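Local coordinates for protein endoglucanase (Uncultured bacterium, PDB 3X17) that hydrolyses internal beta-1,4-glucosidic bonds of cellulose as a family 9 endoglucanase, carrying an Ig-like domain ahead of its (alpha/alpha)6-barrel catalytic domain, at residues R46-A58 and Q62-E74. Numbering follows the deposited sequence.
Sequences RPGWTPTLQIVRA and QVVWEGTMAGPSE
The indole of Trp65 meets strand 52-57 obliquely through its six-membered ring, CZ3 lying 3.6 Å from Leu53 O and 4.1 Å from Leu53 CD2, while CE3 nears Ile55 CG1. With CG anti to the backbone N (chi1 -172°), the ring leans forward along its own strand over Gly67, where a beta-carbon would collide with Trp65 CH2. Pro51 CG sits 3.3 Å above one face of the Trp49 ring, offset toward its rim, and Tyr84 packs edge-to-face with that ring. On the other face of the sheet, the amide of Gln54 and the carboxylate of Glu66 lie side by side, their planes 65° apart. Gln54 NE2 donates a straight bond of 3.1 Å within its amide plane to Glu66 OE1, which receives it from above the carboxylate plane, and Val63 CG2 packs against the same amide at 3.6 Å from NE2. A leucine in place of Gln54 would probably leave Glu66 OE1 without this donor and its carboxylate freer to turn. Beyond Trp65, Met69 lays CG and SD against Leu53 CB and Pro51 CB, continuing a buried apolar face that Leu35 and Ala33 of strand 32-37 help to cover. Antiparallel backbone bonds run from Met69-Pro51 to Arg57-Gln62. Ile55 O takes a 2.8 Å bond from Val64 N and a weak one from Trp65 N, a classic beta bulge. Arg57 forms salt bridges with Asp59 and Asp60. One face of this Ig-like-domain hairpin is thus apolar and largely buried, whereas the other is mixed, its Gln54-Glu66 bond set among Thr52, Val56 and Val63.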
loop_
_atom_site.group_PDB
_atom_site.type_symbol
_atom_site.label_atom_id
_atom_site.label_comp_id
_atom_site.label_asym_id
_atom_site.label_seq_id
_atom_site.Cartn_x
_atom_site.Cartn_y
_atom_site.Cartn_z
ATOM N N ARG A 46 24.795 -23.554 22.599
ATOM C CA ARG A 46 24.779 -24.450 23.740
ATOM C C ARG A 46 23.344 -24.872 24.072
ATOM O O ARG A 46 22.485 -24.023 24.297
ATOM C CB ARG A 46 25.469 -23.829 24.949
ATOM C CG ARG A 46 26.031 -24.883 25.864
ATOM C CD ARG A 46 27.008 -24.330 26.865
ATOM N NE ARG A 46 27.346 -25.382 27.811
ATOM C CZ ARG A 46 28.452 -25.405 28.545
ATOM N NH1 ARG A 46 29.318 -24.410 28.478
ATOM N NH2 ARG A 46 28.690 -26.440 29.333
ATOM N N PRO A 47 23.067 -26.186 24.014
ATOM C CA PRO A 47 21.736 -26.696 24.307
ATOM C C PRO A 47 21.250 -26.099 25.612
ATOM O O PRO A 47 22.007 -26.082 26.589
ATOM C CB PRO A 47 21.972 -28.200 24.500
ATOM C CG PRO A 47 23.141 -28.513 23.643
ATOM C CD PRO A 47 23.988 -27.248 23.570
ATOM N N GLY A 48 20.031 -25.555 25.595
ATOM C CA GLY A 48 19.363 -25.059 26.794
ATOM C C GLY A 48 19.716 -23.616 27.112
ATOM O O GLY A 48 19.138 -23.006 28.012
ATOM N N TRP A 49 20.662 -23.057 26.374
ATOM C CA TRP A 49 20.934 -21.633 26.509
ATOM C C TRP A 49 19.688 -20.781 26.282
ATOM O O TRP A 49 18.923 -21.016 25.348
ATOM C CB TRP A 49 22.046 -21.174 25.581
ATOM C CG TRP A 49 22.307 -19.707 25.715
ATOM C CD1 TRP A 49 22.729 -19.047 26.832
ATOM C CD2 TRP A 49 22.059 -18.703 24.731
ATOM N NE1 TRP A 49 22.798 -17.693 26.591
ATOM C CE2 TRP A 49 22.393 -17.458 25.306
ATOM C CE3 TRP A 49 21.609 -18.735 23.411
ATOM C CZ2 TRP A 49 22.287 -16.261 24.607
ATOM C CZ3 TRP A 49 21.520 -17.539 22.712
ATOM C CH2 TRP A 49 21.833 -16.322 23.319
ATOM N N THR A 50 19.500 -19.783 27.144
ATOM C CA THR A 50 18.340 -18.926 27.077
ATOM C C THR A 50 18.678 -17.460 27.308
ATOM O O THR A 50 19.141 -17.070 28.390
ATOM C CB THR A 50 17.268 -19.360 28.069
ATOM O OG1 THR A 50 17.116 -20.781 27.998
ATOM C CG2 THR A 50 15.968 -18.737 27.715
ATOM N N PRO A 51 18.423 -16.630 26.291
ATOM C CA PRO A 51 18.691 -15.202 26.346
ATOM C C PRO A 51 17.692 -14.514 27.246
ATOM O O PRO A 51 16.524 -14.877 27.241
ATOM C CB PRO A 51 18.468 -14.753 24.900
ATOM C CG PRO A 51 18.672 -15.981 24.095
ATOM C CD PRO A 51 18.129 -17.091 24.929
ATOM N N THR A 52 18.146 -13.550 28.037
ATOM C CA THR A 52 17.215 -12.724 28.808
ATOM C C THR A 52 17.038 -11.333 28.205
ATOM O O THR A 52 18.013 -10.640 27.924
ATOM C CB THR A 52 17.639 -12.605 30.284
ATOM O OG1 THR A 52 17.533 -13.889 30.902
ATOM C CG2 THR A 52 16.748 -11.631 31.027
ATOM N N LEU A 53 15.786 -10.928 28.029
ATOM C CA LEU A 53 15.492 -9.572 27.555
ATOM C C LEU A 53 14.987 -8.674 28.667
ATOM O O LEU A 53 14.108 -9.060 29.448
ATOM C CB LEU A 53 14.468 -9.611 26.423
ATOM C CG LEU A 53 14.008 -8.270 25.822
ATOM C CD1 LEU A 53 15.076 -7.688 24.890
ATOM C CD2 LEU A 53 12.732 -8.501 25.035
ATOM N N GLN A 54 15.493 -7.450 28.696
ATOM C CA GLN A 54 14.873 -6.413 29.477
ATOM C C GLN A 54 14.308 -5.338 28.556
ATOM O O GLN A 54 14.834 -5.105 27.465
ATOM C CB GLN A 54 15.885 -5.800 30.449
ATOM C CG GLN A 54 16.648 -6.816 31.262
ATOM C CD GLN A 54 17.777 -6.173 32.036
ATOM O OE1 GLN A 54 18.552 -5.395 31.483
ATOM N NE2 GLN A 54 17.851 -6.460 33.332
ATOM N N ILE A 55 13.211 -4.721 28.981
ATOM C CA ILE A 55 12.799 -3.437 28.443
ATOM C C ILE A 55 13.115 -2.386 29.483
ATOM O O ILE A 55 12.840 -2.571 30.663
ATOM C CB ILE A 55 11.292 -3.365 28.172
ATOM C CG1 ILE A 55 10.798 -4.510 27.267
ATOM C CG2 ILE A 55 10.876 -1.931 27.771
ATOM C CD1 ILE A 55 11.617 -4.768 26.011
ATOM N N VAL A 56 13.600 -1.244 29.023
ATOM C CA VAL A 56 14.250 -0.280 29.893
ATOM C C VAL A 56 13.754 1.134 29.536
ATOM O O VAL A 56 13.684 1.487 28.367
ATOM C CB VAL A 56 15.770 -0.362 29.683
ATOM C CG1 VAL A 56 16.437 0.791 30.327
ATOM C CG2 VAL A 56 16.312 -1.675 30.237
ATOM N N ARG A 57 13.372 1.929 30.528
ATOM C CA ARG A 57 13.036 3.336 30.260
ATOM C C ARG A 57 14.177 4.027 29.512
ATOM O O ARG A 57 15.355 3.833 29.836
ATOM C CB ARG A 57 12.699 4.094 31.550
ATOM C CG ARG A 57 11.323 3.770 32.134
ATOM C CD ARG A 57 10.503 5.032 32.406
ATOM N NE ARG A 57 11.131 5.872 33.421
ATOM C CZ ARG A 57 11.018 5.674 34.732
ATOM N NH1 ARG A 57 10.269 4.680 35.197
ATOM N NH2 ARG A 57 11.648 6.476 35.583
ATOM N N ALA A 58 13.833 4.769 28.464
ATOM C CA ALA A 58 14.834 5.502 27.695
ATOM C C ALA A 58 15.610 6.472 28.579
ATOM O O ALA A 58 16.831 6.545 28.490
ATOM C CB ALA A 58 14.188 6.244 26.531
ATOM N N GLN A 62 16.118 2.393 33.885
ATOM C CA GLN A 62 15.291 1.579 34.772
ATOM C C GLN A 62 14.595 0.404 34.055
ATOM O O GLN A 62 13.762 0.609 33.171
ATOM C CB GLN A 62 14.250 2.460 35.452
ATOM C CG GLN A 62 13.015 1.697 35.905
ATOM C CD GLN A 62 12.445 2.197 37.225
ATOM O OE1 GLN A 62 12.295 3.408 37.444
ATOM N NE2 GLN A 62 12.091 1.260 38.101
ATOM N N VAL A 63 14.938 -0.821 34.442
ATOM C CA VAL A 63 14.247 -2.001 33.930
ATOM C C VAL A 63 12.756 -2.033 34.263
ATOM O O VAL A 63 12.353 -1.885 35.417
ATOM C CB VAL A 63 14.898 -3.290 34.403
ATOM C CG1 VAL A 63 14.236 -4.486 33.717
ATOM C CG2 VAL A 63 16.405 -3.249 34.132
ATOM N N VAL A 64 11.928 -2.185 33.235
ATOM C CA VAL A 64 10.492 -2.121 33.443
ATOM C C VAL A 64 9.833 -3.450 33.080
ATOM O O VAL A 64 8.684 -3.716 33.434
ATOM C CB VAL A 64 9.872 -0.889 32.725
ATOM C CG1 VAL A 64 9.725 -1.127 31.229
ATOM C CG2 VAL A 64 8.557 -0.493 33.358
ATOM N N TRP A 65 10.628 -4.334 32.491
ATOM C CA TRP A 65 10.149 -5.632 32.048
ATOM C C TRP A 65 11.374 -6.514 31.831
ATOM O O TRP A 65 12.385 -6.070 31.303
ATOM C CB TRP A 65 9.319 -5.484 30.748
ATOM C CG TRP A 65 8.612 -6.738 30.283
ATOM C CD1 TRP A 65 7.277 -7.006 30.384
ATOM C CD2 TRP A 65 9.189 -7.850 29.580
ATOM N NE1 TRP A 65 6.990 -8.228 29.814
ATOM C CE2 TRP A 65 8.143 -8.775 29.327
ATOM C CE3 TRP A 65 10.469 -8.130 29.092
ATOM C CZ2 TRP A 65 8.344 -9.970 28.626
ATOM C CZ3 TRP A 65 10.680 -9.333 28.427
ATOM C CH2 TRP A 65 9.619 -10.247 28.205
ATOM N N GLU A 66 11.299 -7.763 32.262
ATOM C CA GLU A 66 12.411 -8.654 32.070
ATOM C C GLU A 66 11.835 -10.023 31.822
ATOM O O GLU A 66 10.851 -10.387 32.439
ATOM C CB GLU A 66 13.305 -8.663 33.320
ATOM C CG GLU A 66 14.573 -9.477 33.184
ATOM C CD GLU A 66 15.547 -9.244 34.351
ATOM O OE1 GLU A 66 15.640 -8.100 34.844
ATOM O OE2 GLU A 66 16.200 -10.215 34.790
ATOM N N GLY A 67 12.420 -10.767 30.898
ATOM C CA GLY A 67 11.827 -12.021 30.456
ATOM C C GLY A 67 12.849 -12.841 29.711
ATOM O O GLY A 67 13.731 -12.305 29.037
ATOM N N THR A 68 12.789 -14.143 29.935
ATOM C CA THR A 68 13.548 -15.115 29.190
ATOM C C THR A 68 12.966 -15.252 27.769
ATOM O O THR A 68 11.740 -15.247 27.591
ATOM C CB THR A 68 13.539 -16.490 29.938
ATOM O OG1 THR A 68 14.430 -17.395 29.290
ATOM C CG2 THR A 68 12.136 -17.107 29.954
ATOM N N MET A 69 13.838 -15.327 26.766
ATOM C CA MET A 69 13.384 -15.424 25.382
ATOM C C MET A 69 13.177 -16.884 24.961
ATOM O O MET A 69 14.040 -17.739 25.189
ATOM C CB MET A 69 14.347 -14.698 24.429
ATOM C CG MET A 69 14.627 -13.240 24.812
ATOM S SD MET A 69 15.478 -12.296 23.518
ATOM C CE MET A 69 14.148 -12.060 22.307
ATOM N N ALA A 70 12.060 -17.156 24.296
ATOM C CA ALA A 70 11.847 -18.456 23.673
ATOM C C ALA A 70 12.705 -18.635 22.430
ATOM O O ALA A 70 13.007 -17.662 21.721
ATOM C CB ALA A 70 10.391 -18.664 23.363
ATOM N N GLY A 71 13.109 -19.882 22.182
ATOM C CA GLY A 71 13.972 -20.224 21.054
ATOM C C GLY A 71 15.037 -21.234 21.450
ATOM O O GLY A 71 15.123 -21.614 22.610
ATOM N N PRO A 72 15.906 -21.623 20.502
ATOM C CA PRO A 72 16.015 -21.010 19.175
ATOM C C PRO A 72 14.966 -21.582 18.230
ATOM O O PRO A 72 14.434 -22.668 18.479
ATOM C CB PRO A 72 17.404 -21.448 18.706
ATOM C CG PRO A 72 17.537 -22.860 19.299
ATOM C CD PRO A 72 16.779 -22.809 20.638
ATOM N N SER A 73 14.640 -20.804 17.196
ATOM C CA SER A 73 13.985 -21.292 15.979
ATOM C C SER A 73 14.807 -20.868 14.767
ATOM O O SER A 73 15.283 -19.724 14.687
ATOM C CB SER A 73 12.591 -20.676 15.845
ATOM O OG SER A 73 11.614 -21.527 16.404
ATOM N N GLU A 74 14.923 -21.772 13.801
ATOM C CA GLU A 74 15.611 -21.469 12.557
ATOM C C GLU A 74 14.617 -21.091 11.454
ATOM O O GLU A 74 13.792 -21.905 11.036
ATOM C CB GLU A 74 16.480 -22.645 12.116
ATOM C CG GLU A 74 17.760 -22.209 11.409
ATOM C CD GLU A 74 18.472 -23.360 10.707
ATOM O OE1 GLU A 74 18.826 -24.346 11.397
ATOM O OE2 GLU A 74 18.674 -23.274 9.471
#